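Local structure of aminopeptidase C (Lactobacillus rhamnosus, 4K7C) at residues Glu353-Gly358 with Trp439-Ala444; Gly139-Met144 with Val408-Ile413; Ile263-Ala266 with Pro272-His275; Asp299-Leu304 with Ala402-Phe407; Arg292-Asp297 with Gln423-Asn428. The protein is a papain-like cysteine aminopeptidase of the bleomycin hydrolase type, probably removing amino-terminal residues from peptides inside a six-subunit assembly. One frame throughout, in Å; residues are numbered along the deposited sequence.

Overall arrangement
Following the chain from the N terminus, contact 2 opens first: the start of helix 142-152 meets strand 408-414 across 263 intervening residues. Within that span, contact 3 closes a short loop between strands 260-264 and 275-279. Contact 5 opens next, at strand 293-295, and ends on helix 420-429, so it crosses contact 2. Contact 4, which joins helices 298-310 and 401-407, is enclosed by both. Last to open is contact 1, from helix 351-356 to the segment just before the C terminus; it crosses contacts 2, 4 and 5. Neighbouring strands 408-414, 260-264 and 293-295 link contacts 2, 3 and 5, while Phe-301 of contact 4 packs on two of these strands.

Contact 1 of 5, residues Glu353-Gly358 with Trp439-Ala444; sequences ERLDYG and WDPMGA
The puckered pyrrolidine ring of Pro-441 faces Leu-355, with Pro-441 CB 4.0 Å from Leu-355 CD2 and Pro-441 CG 4.1 Å from Leu-355 O. The flat group here is the carboxylate of Asp-440, which looks back at its own chain. Its OD1 is met on the anti side, 17° out of the carboxylate plane, by Met-442 N at 2.9 Å, an Asx turn leading into the 3-10 segment 441-443; OD2 pairs with Lys-271. Met-442, present as selenomethionine from the labelled protein, bends at chi2 and chi3 so that its CE reaches Leu-355 CD2 at 3.6 Å, the two side chains crossing at about a right angle. One leucine methyl therefore touches both residues, and Tyr-409 of strand 408-414 packs against Leu-355 and Met-442 alike. Leu-355 sits in the last turn of helix 351-356, which a Schellman motif ends with Gly-358 (phi 79°) as C-prime residue. Nearby, Glu-353, Asp-356 and Tyr-357 pack on Val-185, Leu-123 and Arg-188 of a neighbouring subunit. In bleomycin hydrolase relatives the C-terminal arm lies in the active-site cleft, and 439-444 probably belongs to its base. With no hydrogen bond or charge pair across, this small apolar touch of two methyls and a proline methylene rests on shape and dispersion alone, while the Asp-440 carboxylate is taken up by Met-442 N and Lys-271.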
# COMPACT_ATOMS: atom_id res chain seq x y z
N GLU A 353 29.90 33.94 9.08
CA GLU A 353 28.71 34.68 8.57
C GLU A 353 27.43 33.84 8.77
O GLU A 353 26.40 34.40 9.14
CB GLU A 353 28.86 34.98 7.11
CG GLU A 353 29.91 36.04 6.85
CD GLU A 353 30.29 36.16 5.40
OE1 GLU A 353 30.04 35.25 4.56
OE2 GLU A 353 30.91 37.18 5.06
N ARG A 354 27.47 32.51 8.50
CA ARG A 354 26.24 31.73 8.72
C ARG A 354 25.75 31.73 10.16
O ARG A 354 24.59 31.85 10.42
CB ARG A 354 26.41 30.30 8.26
CG ARG A 354 26.66 30.11 6.80
CD ARG A 354 26.43 28.65 6.42
NE ARG A 354 27.06 28.27 5.17
CZ ARG A 354 28.33 27.93 5.02
NH1 ARG A 354 29.17 27.72 6.08
NH2 ARG A 354 28.70 27.61 3.81
N LEU A 355 26.68 31.73 11.13
CA LEU A 355 26.28 31.85 12.54
C LEU A 355 25.72 33.19 12.83
O LEU A 355 24.69 33.28 13.48
CB LEU A 355 27.51 31.58 13.50
CG LEU A 355 28.00 30.08 13.45
CD1 LEU A 355 29.34 29.79 14.07
CD2 LEU A 355 26.97 29.20 14.14
N ASP A 356 26.50 34.24 12.51
CA ASP A 356 26.16 35.59 12.84
C ASP A 356 24.84 35.98 12.19
O ASP A 356 24.11 36.83 12.72
CB ASP A 356 27.26 36.60 12.43
CG ASP A 356 28.47 36.60 13.36
OD1 ASP A 356 28.39 36.09 14.48
OD2 ASP A 356 29.49 37.05 12.90
N TYR A 357 24.56 35.46 10.98
CA TYR A 357 23.38 35.92 10.24
C TYR A 357 22.25 34.93 10.33
O TYR A 357 21.25 35.11 9.66
CB TYR A 357 23.73 36.23 8.76
CG TYR A 357 24.36 37.61 8.64
CD1 TYR A 357 23.60 38.72 8.15
CD2 TYR A 357 25.65 37.82 9.05
CE1 TYR A 357 24.17 39.95 8.10
CE2 TYR A 357 26.20 39.08 9.03
CZ TYR A 357 25.46 40.14 8.51
OH TYR A 357 25.98 41.42 8.42
N GLY A 358 22.32 33.93 11.24
CA GLY A 358 21.12 33.10 11.47
C GLY A 358 20.82 32.00 10.45
O GLY A 358 19.76 31.36 10.47
N TRP A 439 20.07 33.30 23.41
CA TRP A 439 19.69 33.14 21.99
C TRP A 439 20.99 33.02 21.18
O TRP A 439 20.97 33.07 19.95
CB TRP A 439 18.88 34.40 21.53
CG TRP A 439 19.43 35.71 22.01
CD1 TRP A 439 20.46 36.42 21.48
CD2 TRP A 439 19.01 36.41 23.16
NE1 TRP A 439 20.71 37.55 22.26
CE2 TRP A 439 19.78 37.59 23.25
CE3 TRP A 439 18.01 36.18 24.10
CZ2 TRP A 439 19.64 38.48 24.31
CZ3 TRP A 439 17.85 37.09 25.11
CH2 TRP A 439 18.66 38.21 25.23
N ASP A 440 22.13 32.90 21.85
CA ASP A 440 23.37 32.54 21.10
C ASP A 440 23.22 31.28 20.28
O ASP A 440 22.57 30.32 20.69
CB ASP A 440 24.58 32.37 22.05
CG ASP A 440 25.91 32.39 21.29
OD1 ASP A 440 26.36 31.30 20.84
OD2 ASP A 440 26.51 33.49 21.26
N PRO A 441 23.88 31.21 19.08
CA PRO A 441 23.72 29.98 18.37
C PRO A 441 24.25 28.76 19.02
O PRO A 441 23.79 27.70 18.67
CB PRO A 441 24.50 30.16 17.08
CG PRO A 441 25.03 31.50 17.11
CD PRO A 441 24.44 32.27 18.22
N MSE A 442 25.25 28.85 19.87
CA MSE A 442 25.74 27.67 20.59
C MSE A 442 24.89 27.26 21.78
O MSE A 442 25.27 26.33 22.53
CB MSE A 442 27.16 28.04 21.08
CG MSE A 442 28.21 28.12 19.94
SE MSE A 442 28.52 26.63 18.80
CE MSE A 442 27.74 27.38 17.16
N GLY A 443 23.87 28.06 22.06
CA GLY A 443 22.76 27.71 22.97
C GLY A 443 21.70 26.82 22.32
O GLY A 443 20.69 26.42 22.99
N ALA A 444 21.89 26.57 21.00
CA ALA A 444 21.00 25.69 20.23
C ALA A 444 21.03 24.33 20.93
O ALA A 444 22.09 23.85 21.45
CB ALA A 444 21.45 25.53 18.78

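Contact 2 of 5, residues Gly139-Met144 with Val408-Ile413; sequences GGQWDM and VYQVVI
Trp-142 lays its indole against Val-412, joining the first turn of helix 142-152 to strand 408-414 in the buried core of this papain-like fold. With CG anti to the backbone N (chi1 172°), the tryptophan side chain leaves the helix toward the strand. Its CB meets Val-412 CG2 at 3.5 Å, and its CG lies still nearer the same methyl, at 3.4 Å. Farther out, the other branch takes over: Val-412 CG1 stands 3.6 Å from the centroid of the five-membered ring and 10° off its normal, a CH-pi contact over the face, and it is still 4.1 Å from CZ2 on the six-membered ring. Both valine methyls are thus spent on one indole, while Trp-316 of strand 315-319 meets the ring edge-to-face. Val-412 O bonds to a glycerol, probably from the crystallisation liquor. One residue earlier than the tryptophan, Gln-141 takes the N-cap position of the helix, and in the conformer described its NE2 bonds to Met-442 O. Tyr-409 and Gln-410 form a classic beta bulge opposite Gly-318. At the indole edge, in the ring plane, Asp-143 OD1 lies 3.5 Å from Trp-142 CD1.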
# COMPACT_ATOMS: atom_id res chain seq x y z
N GLY A 139 15.22 18.78 22.62
CA GLY A 139 16.63 18.83 22.45
C GLY A 139 17.49 19.17 23.66
O GLY A 139 17.02 19.76 24.66
N GLY A 140 18.79 19.01 23.44
CA GLY A 140 19.76 19.35 24.46
C GLY A 140 21.19 19.38 23.99
O GLY A 140 21.50 19.50 22.78
N GLN A 141 22.11 19.38 24.96
CA GLN A 141 23.52 19.36 24.70
C GLN A 141 24.17 18.31 25.63
O GLN A 141 23.56 17.87 26.63
CB GLN A 141 24.09 20.79 24.92
CG GLN A 141 23.35 21.88 24.17
CD GLN A 141 24.13 23.17 23.96
OE1 GLN A 141 25.33 23.23 24.21
NE2 GLN A 141 23.47 24.18 23.47
N TRP A 142 25.41 17.93 25.31
CA TRP A 142 26.14 16.85 25.97
C TRP A 142 26.16 17.02 27.51
O TRP A 142 25.83 16.09 28.22
CB TRP A 142 27.59 16.79 25.46
CG TRP A 142 28.37 15.82 26.28
CD1 TRP A 142 29.09 16.08 27.42
CD2 TRP A 142 28.44 14.39 26.10
NE1 TRP A 142 29.59 14.93 27.95
CE2 TRP A 142 29.23 13.87 27.16
CE3 TRP A 142 27.95 13.51 25.15
CZ2 TRP A 142 29.53 12.50 27.27
CZ3 TRP A 142 28.28 12.16 25.24
CH2 TRP A 142 29.04 11.66 26.32
N ASP A 143 26.44 18.21 28.00
CA ASP A 143 26.61 18.41 29.45
C ASP A 143 25.28 18.23 30.18
O ASP A 143 25.26 17.80 31.34
CB ASP A 143 27.19 19.79 29.73
CG ASP A 143 28.62 19.98 29.17
OD1 ASP A 143 29.46 19.06 29.22
OD2 ASP A 143 28.88 21.11 28.65
N MSE A 144 24.18 18.57 29.50
CA MSE A 144 22.83 18.29 30.03
C MSE A 144 22.50 16.82 30.07
O MSE A 144 21.83 16.34 30.98
CB MSE A 144 21.82 19.05 29.14
CG MSE A 144 21.93 20.54 29.38
SE MSE A 144 21.05 21.57 27.93
CE MSE A 144 19.18 21.04 28.15
N VAL A 408 29.88 21.14 11.02
CA VAL A 408 30.05 20.59 12.38
C VAL A 408 30.51 21.69 13.34
O VAL A 408 31.53 22.39 13.05
CB VAL A 408 31.05 19.48 12.40
CG1 VAL A 408 31.39 18.96 13.87
CG2 VAL A 408 30.59 18.32 11.54
N TYR A 409 29.78 21.82 14.45
CA TYR A 409 30.03 22.83 15.44
C TYR A 409 30.52 22.31 16.80
O TYR A 409 31.09 23.11 17.52
CB TYR A 409 28.84 23.69 15.70
CG TYR A 409 28.31 24.41 14.43
CD1 TYR A 409 28.90 25.55 14.00
CD2 TYR A 409 27.19 23.94 13.73
CE1 TYR A 409 28.51 26.22 12.86
CE2 TYR A 409 26.74 24.66 12.61
CZ TYR A 409 27.39 25.80 12.19
OH TYR A 409 26.96 26.50 11.08
N GLN A 410 30.33 21.02 17.08
CA GLN A 410 30.68 20.49 18.39
C GLN A 410 31.11 19.04 18.32
O GLN A 410 30.56 18.27 17.55
CB GLN A 410 29.45 20.51 19.26
CG GLN A 410 28.85 21.84 19.56
CD GLN A 410 27.73 21.64 20.54
OE1 GLN A 410 27.06 22.60 21.00
NE2 GLN A 410 27.49 20.38 20.83
N VAL A 411 32.13 18.71 19.12
CA VAL A 411 32.52 17.31 19.35
C VAL A 411 32.77 17.20 20.89
O VAL A 411 33.05 18.21 21.53
CB VAL A 411 33.80 16.84 18.64
CG1 VAL A 411 33.54 16.58 17.16
CG2 VAL A 411 34.94 17.84 18.80
N VAL A 412 32.51 16.02 21.43
CA VAL A 412 32.81 15.74 22.80
C VAL A 412 34.02 14.83 22.84
O VAL A 412 34.04 13.71 22.31
CB VAL A 412 31.61 15.16 23.57
CG1 VAL A 412 31.98 14.79 24.99
CG2 VAL A 412 30.46 16.11 23.58
N ILE A 413 35.11 15.34 23.46
CA ILE A 413 36.39 14.66 23.51
C ILE A 413 36.84 14.31 24.97
O ILE A 413 36.61 15.16 25.84
CB ILE A 413 37.46 15.53 22.83
CG1 ILE A 413 37.04 15.76 21.32
CG2 ILE A 413 38.80 14.91 22.91
CD1 ILE A 413 37.10 14.54 20.47

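Contact 3 of 5, residues Ile263-Ala266 with Pro272-His275; sequences IINA and PYKH
Asn-265 and Tyr-273 face each other with their CA atoms 8.4 Å apart, the first just past the end of strand 260-264, the second shortly before strand 275-279, on the two arms of a short loop. Extended backbone angles carry the chain through Asn-265 and Ala-266, whereas Lys-274 turns with positive phi (62°). Two side chains and a water span the gap between the arms. Asn-265 sends CG anti to its own N (chi1 175°), so that the amide reaches toward the phenol; amide and ring planes lie only 13° apart. Asn-265 ND2 and Tyr-273 OH are 3.7 Å from each other and make no direct bond. A water joins them, accepting from Asn-265 ND2 at 3.1 Å and lying 2.9 Å from Tyr-273 OH. ND2 also donates to Leu-296 O, and Asn-265 OD1 is held by Lys-351, so the amide is gripped at both ends and its rotation fixed. Tyr-273 CE1 passes the carbonyl O of Ala-266 obliquely, at 4.4 Å. Phe-301 of helix 298-310 packs on Asn-265, and Tyr-273 lies against Asn-295 of strand 293-295, the parallel neighbour of strand 260-264; on its other flank, strand 260-264 pairs antiparallel with strand 408-414.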
# COMPACT_ATOMS: atom_id res chain seq x y z
N ILE A 263 33.69 20.47 23.04
CA ILE A 263 34.54 21.34 22.20
C ILE A 263 33.68 21.90 21.10
O ILE A 263 32.91 21.13 20.48
CB ILE A 263 35.71 20.51 21.71
CG1 ILE A 263 36.56 20.14 22.99
CG2 ILE A 263 36.57 21.31 20.78
CD1 ILE A 263 37.64 19.19 22.71
N ILE A 264 33.79 23.22 20.88
CA ILE A 264 33.05 23.85 19.76
C ILE A 264 34.01 24.47 18.79
O ILE A 264 35.19 24.65 19.12
CB ILE A 264 32.00 24.87 20.23
CG1 ILE A 264 32.59 26.08 20.98
CG2 ILE A 264 30.96 24.16 21.04
CD1 ILE A 264 31.64 27.19 21.37
N ASN A 265 33.52 24.77 17.57
CA ASN A 265 34.25 25.55 16.60
C ASN A 265 33.28 26.59 16.09
O ASN A 265 32.46 26.30 15.20
CB ASN A 265 34.75 24.70 15.45
CG ASN A 265 35.41 25.51 14.40
OD1 ASN A 265 34.99 25.55 13.25
ND2 ASN A 265 36.51 26.20 14.80
N ALA A 266 33.31 27.76 16.71
CA ALA A 266 32.45 28.84 16.37
C ALA A 266 33.38 30.06 16.06
O ALA A 266 33.86 30.75 16.99
CB ALA A 266 31.53 29.07 17.49
N PRO A 272 36.86 34.23 21.02
CA PRO A 272 38.21 33.78 20.81
C PRO A 272 38.43 32.35 21.28
O PRO A 272 37.78 31.88 22.25
CB PRO A 272 39.06 34.76 21.66
CG PRO A 272 38.12 35.48 22.55
CD PRO A 272 36.79 35.46 21.85
N TYR A 273 39.37 31.72 20.63
CA TYR A 273 39.71 30.32 20.83
C TYR A 273 40.44 30.10 22.17
O TYR A 273 40.99 31.05 22.78
CB TYR A 273 40.53 29.81 19.71
CG TYR A 273 39.86 29.80 18.35
CD1 TYR A 273 38.57 29.25 18.18
CD2 TYR A 273 40.53 30.28 17.19
CE1 TYR A 273 37.95 29.21 16.94
CE2 TYR A 273 39.90 30.25 15.94
CZ TYR A 273 38.61 29.72 15.84
OH TYR A 273 37.95 29.62 14.66
N LYS A 274 40.45 28.86 22.62
CA LYS A 274 41.15 28.51 23.92
C LYS A 274 40.56 29.22 25.12
O LYS A 274 41.27 29.62 26.03
CB LYS A 274 42.65 28.83 23.83
CG LYS A 274 43.32 28.20 22.66
CD LYS A 274 44.77 28.59 22.59
CE LYS A 274 45.59 27.63 21.78
NZ LYS A 274 47.00 28.20 21.77
N HIS A 275 39.24 29.29 25.18
CA HIS A 275 38.53 29.69 26.33
C HIS A 275 37.26 28.87 26.46
O HIS A 275 36.74 28.32 25.48
CB HIS A 275 38.13 31.19 26.27
CG HIS A 275 39.32 32.13 26.19
ND1 HIS A 275 40.15 32.38 27.28
CD2 HIS A 275 39.89 32.76 25.14
CE1 HIS A 275 41.14 33.17 26.91
NE2 HIS A 275 41.02 33.42 25.62
O HOH W 1 38.61 27.46 12.92

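Contact 4 of 5, residues Asp299-Leu304 with Ala402-Phe407; sequences DTFKDL and AWFDQF
Lys-302 and Asp-405 form a salt bridge between two helices, NZ donating to OD1 at 2.8 Å through the syn lone pair of the carboxylate. The lysine chain is extended until a bend at chi3 (68°), which turns its ammonium group toward the aspartate. Before that bend its CG lies 3.4 Å from Phe-404 CE2, the lysine and phenylalanine side chains sliding past each other in opposite directions. The same Phe-404 CE2 meets Phe-301 CE2 at 3.6 Å, approaching the edge of the Phe-301 ring near its plane. A water spans the charged pair: it donates to Asp-405 OD2 at 2.6 Å and takes a weak bond from Lys-302 NZ. In the next shell, Asp-401 makes a second salt bridge with Lys-302, Trp-381 stacks on Phe-404, and Phe-301 rests on Val-408, Val-411 and Ile-263. The segments of helices 298-310 and 401-407 approach to 11.3 Å between axes at an angle of 121°, a separation bridged by the lysine and the two phenylalanine rings. Two carboxylates around one lysine would favour its charged form, and the ammonium group should ease the mutual repulsion of the acids, while the aliphatic part of the lysine packs on Phe-404.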
# COMPACT_ATOMS: atom_id res chain seq x y z
N ASP A 299 41.18 22.95 12.69
CA ASP A 299 42.21 21.90 12.57
C ASP A 299 42.45 21.08 13.87
O ASP A 299 42.59 19.85 13.86
CB ASP A 299 43.56 22.53 12.10
CG ASP A 299 43.49 22.99 10.63
OD1 ASP A 299 42.72 22.43 9.84
OD2 ASP A 299 44.20 23.92 10.30
N THR A 300 42.54 21.81 14.98
CA THR A 300 42.77 21.24 16.34
C THR A 300 41.54 20.39 16.74
O THR A 300 41.66 19.24 17.16
CB THR A 300 42.94 22.36 17.38
OG1 THR A 300 44.01 23.29 17.02
CG2 THR A 300 43.21 21.79 18.76
N PHE A 301 40.37 20.93 16.44
CA PHE A 301 39.07 20.25 16.70
C PHE A 301 39.10 18.92 15.98
O PHE A 301 38.81 17.85 16.58
CB PHE A 301 37.99 21.25 16.14
CG PHE A 301 36.57 20.86 16.30
CD1 PHE A 301 35.74 21.58 17.17
CD2 PHE A 301 35.99 19.96 15.41
CE1 PHE A 301 34.40 21.33 17.26
CE2 PHE A 301 34.65 19.66 15.52
CZ PHE A 301 33.81 20.36 16.40
N LYS A 302 39.36 18.97 14.67
CA LYS A 302 39.36 17.73 13.88
C LYS A 302 40.45 16.74 14.31
O LYS A 302 40.26 15.51 14.32
CB LYS A 302 39.51 18.05 12.38
CG LYS A 302 38.24 18.50 11.74
CD LYS A 302 38.44 19.32 10.46
CE LYS A 302 38.99 18.49 9.35
NZ LYS A 302 39.35 19.23 8.13
N ASP A 303 41.66 17.25 14.58
CA ASP A 303 42.75 16.35 15.05
C ASP A 303 42.44 15.60 16.32
O ASP A 303 42.75 14.45 16.43
CB ASP A 303 44.03 17.13 15.26
CG ASP A 303 44.69 17.53 13.93
OD1 ASP A 303 44.38 16.94 12.87
OD2 ASP A 303 45.58 18.41 14.01
N LEU A 304 41.72 16.26 17.26
CA LEU A 304 41.20 15.57 18.45
C LEU A 304 40.21 14.49 18.17
O LEU A 304 40.30 13.40 18.72
CB LEU A 304 40.55 16.57 19.42
CG LEU A 304 41.48 17.66 19.99
CD1 LEU A 304 40.74 18.71 20.67
CD2 LEU A 304 42.52 17.09 20.95
N ALA A 402 35.00 18.49 3.66
CA ALA A 402 34.53 19.87 3.47
C ALA A 402 33.27 20.20 4.21
O ALA A 402 33.09 21.34 4.71
CB ALA A 402 34.41 20.18 1.97
N TRP A 403 32.33 19.24 4.21
CA TRP A 403 31.11 19.40 4.95
C TRP A 403 31.38 19.55 6.44
O TRP A 403 30.78 20.38 7.07
CB TRP A 403 30.13 18.23 4.70
CG TRP A 403 28.69 18.48 5.15
CD1 TRP A 403 27.65 18.92 4.37
CD2 TRP A 403 28.14 18.30 6.47
NE1 TRP A 403 26.49 18.98 5.11
CE2 TRP A 403 26.77 18.60 6.39
CE3 TRP A 403 28.69 17.93 7.69
CZ2 TRP A 403 25.92 18.57 7.49
CZ3 TRP A 403 27.82 17.84 8.79
CH2 TRP A 403 26.47 18.18 8.68
N PHE A 404 32.23 18.70 6.97
CA PHE A 404 32.58 18.73 8.44
C PHE A 404 33.12 20.15 8.76
O PHE A 404 32.68 20.79 9.71
CB PHE A 404 33.70 17.69 8.63
CG PHE A 404 34.05 17.43 10.04
CD1 PHE A 404 33.76 16.20 10.58
CD2 PHE A 404 34.61 18.42 10.88
CE1 PHE A 404 34.06 15.92 11.90
CE2 PHE A 404 34.92 18.12 12.23
CZ PHE A 404 34.64 16.85 12.70
N ASP A 405 34.01 20.67 7.93
CA ASP A 405 34.56 22.02 8.14
C ASP A 405 33.52 23.07 8.32
O ASP A 405 33.63 23.99 9.12
CB ASP A 405 35.55 22.42 7.02
CG ASP A 405 36.84 21.64 7.04
OD1 ASP A 405 37.09 20.86 7.98
OD2 ASP A 405 37.62 21.78 6.06
N GLN A 406 32.50 23.02 7.47
CA GLN A 406 31.53 24.04 7.46
C GLN A 406 30.43 23.86 8.49
O GLN A 406 29.97 24.82 9.08
CB GLN A 406 30.83 24.11 6.07
CG GLN A 406 31.59 24.55 4.83
CD GLN A 406 32.39 25.80 5.05
OE1 GLN A 406 31.92 26.82 5.58
NE2 GLN A 406 33.60 25.73 4.67
N PHE A 407 29.96 22.61 8.69
CA PHE A 407 28.69 22.40 9.32
C PHE A 407 28.72 21.62 10.64
O PHE A 407 27.68 21.49 11.30
CB PHE A 407 27.64 21.76 8.36
CG PHE A 407 27.39 22.61 7.15
CD1 PHE A 407 26.96 23.93 7.31
CD2 PHE A 407 27.75 22.19 5.91
CE1 PHE A 407 26.77 24.75 6.18
CE2 PHE A 407 27.57 23.01 4.79
CZ PHE A 407 27.07 24.29 4.94
O HOH W 2 40.17 21.95 6.50

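Contact 5 of 5, residues Arg292-Asp297 with Gln423-Asn428; sequences RHLNLD and QDVIKN
Leu-294 and Ile-426 lie with their CA atoms 7.6 Å apart, where the short strand 293-295 packs against helix 420-429. The strand keeps extended angles, and the helix is regular, with Asn-428 N bonded to Asp-424 O at 2.8 Å. Leu-294 points its CB at the helix and divides its two methyls between neighbouring residues there. CD1 meets Val-425 CG1 at 4.0 Å, the side chains crossing obliquely; CD2 meets Ile-426 CD1 at 4.2 Å, these two at about a right angle. The leucine fork is set by its torsions, CG anti to the backbone N (chi1 174°) and chi2 near 63°, which points one branch at Val-425 and the other at Ile-426. Ile-426 starts off to one side, but its extended CG1-CD1 arm (chi2 156°) returns toward the strand. No hydrogen bond passes between the segments; the touch is a light, apolar one, made by methyl groups alone. In the fold, it lays helix 420-429 on one face of the strands of this papain-like peptidase: strand 293-295 runs parallel to 260-264 and antiparallel to 275-279, and Leu-276 of the latter also packs on Leu-294, while Gln-261 and Leu-418 border Ile-426. The residues flanking Leu-294 turn their side chains to the other face, where His-293 ND1 bonds to Ser-262 OG and Asn-295 OD1 accepts from Ala-266 N. Beyond the end of the helix, Tyr-430 receives Arg-292 twice, its carbonyl O bonded to NE and its ring in a cation-pi contact with the guanidinium, while Glu-290 pairs with NH1.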
# COMPACT_ATOMS: atom_id res chain seq x y z
N ARG A 292 29.53 23.81 29.50
CA ARG A 292 30.89 24.39 29.26
C ARG A 292 31.47 23.96 27.90
O ARG A 292 31.68 22.76 27.67
CB ARG A 292 31.82 23.88 30.39
CG ARG A 292 31.60 24.51 31.78
CD ARG A 292 31.78 26.03 31.88
NE ARG A 292 31.55 26.46 33.26
CZ ARG A 292 30.40 26.81 33.81
NH1 ARG A 292 29.30 26.88 33.09
NH2 ARG A 292 30.36 27.16 35.12
N HIS A 293 31.61 24.90 26.96
CA HIS A 293 32.16 24.64 25.69
C HIS A 293 33.55 25.30 25.60
O HIS A 293 33.68 26.49 25.91
CB HIS A 293 31.29 25.29 24.59
CG HIS A 293 29.90 24.77 24.48
ND1 HIS A 293 29.64 23.43 24.28
CD2 HIS A 293 28.72 25.41 24.41
CE1 HIS A 293 28.33 23.26 24.18
NE2 HIS A 293 27.75 24.44 24.27
N LEU A 294 34.51 24.55 25.14
CA LEU A 294 35.85 25.02 24.80
C LEU A 294 35.92 25.25 23.27
O LEU A 294 35.85 24.29 22.47
CB LEU A 294 36.89 23.97 25.20
CG LEU A 294 38.34 24.11 24.86
CD1 LEU A 294 38.82 25.36 25.57
CD2 LEU A 294 39.11 22.89 25.26
N ASN A 295 36.07 26.52 22.89
CA ASN A 295 36.18 26.88 21.50
C ASN A 295 37.58 26.73 20.98
O ASN A 295 38.52 27.31 21.55
CB ASN A 295 35.76 28.32 21.31
CG ASN A 295 35.32 28.59 19.88
OD1 ASN A 295 34.95 27.66 19.14
ND2 ASN A 295 35.38 29.81 19.47
N LEU A 296 37.74 25.94 19.92
CA LEU A 296 39.02 25.70 19.27
C LEU A 296 38.89 25.84 17.76
O LEU A 296 37.79 25.62 17.19
CB LEU A 296 39.49 24.29 19.57
CG LEU A 296 39.70 23.97 21.06
CD1 LEU A 296 40.08 22.52 21.17
CD2 LEU A 296 40.82 24.87 21.65
N ASP A 297 40.01 26.15 17.13
CA ASP A 297 40.11 26.20 15.67
C ASP A 297 39.80 24.83 15.07
O ASP A 297 39.99 23.79 15.70
CB ASP A 297 41.51 26.64 15.24
CG ASP A 297 42.53 25.59 15.50
OD1 ASP A 297 42.90 25.42 16.67
OD2 ASP A 297 42.95 24.93 14.53
N GLN A 423 43.99 21.42 28.85
CA GLN A 423 43.56 20.94 30.16
C GLN A 423 43.58 22.00 31.20
O GLN A 423 42.68 22.04 32.04
CB GLN A 423 44.33 19.70 30.57
CG GLN A 423 44.19 18.60 29.53
CD GLN A 423 44.69 17.26 30.01
OE1 GLN A 423 44.36 16.85 31.10
NE2 GLN A 423 45.35 16.53 29.17
N ASP A 424 44.53 22.93 31.08
CA ASP A 424 44.65 24.03 32.03
C ASP A 424 43.65 25.15 31.86
O ASP A 424 43.12 25.70 32.84
CB ASP A 424 46.08 24.63 31.96
CG ASP A 424 47.16 23.72 32.62
OD1 ASP A 424 46.86 22.91 33.49
OD2 ASP A 424 48.33 23.84 32.24
N VAL A 425 43.39 25.51 30.59
CA VAL A 425 42.29 26.43 30.30
C VAL A 425 41.02 25.92 30.97
O VAL A 425 40.28 26.66 31.69
CB VAL A 425 42.04 26.57 28.77
CG1 VAL A 425 40.73 27.29 28.52
CG2 VAL A 425 43.22 27.30 28.09
N ILE A 426 40.74 24.62 30.81
CA ILE A 426 39.49 24.12 31.37
C ILE A 426 39.45 24.31 32.90
O ILE A 426 38.53 24.89 33.44
CB ILE A 426 39.23 22.63 30.99
CG1 ILE A 426 39.00 22.49 29.49
CG2 ILE A 426 38.04 22.12 31.77
CD1 ILE A 426 39.32 21.08 29.03
N LYS A 427 40.47 23.83 33.57
CA LYS A 427 40.57 24.04 35.07
C LYS A 427 40.52 25.53 35.50
O LYS A 427 39.68 25.93 36.36
CB LYS A 427 41.86 23.36 35.57
CG LYS A 427 41.83 21.84 35.49
CD LYS A 427 43.24 21.27 35.65
CE LYS A 427 43.29 19.75 35.59
NZ LYS A 427 44.69 19.24 35.39
N ASN A 428 41.31 26.38 34.82
CA ASN A 428 41.36 27.83 35.16
C ASN A 428 40.07 28.60 34.93
O ASN A 428 39.76 29.52 35.67
CB ASN A 428 42.48 28.53 34.42
CG ASN A 428 43.86 28.02 34.78
OD1 ASN A 428 44.08 27.43 35.84
ND2 ASN A 428 44.79 28.21 33.86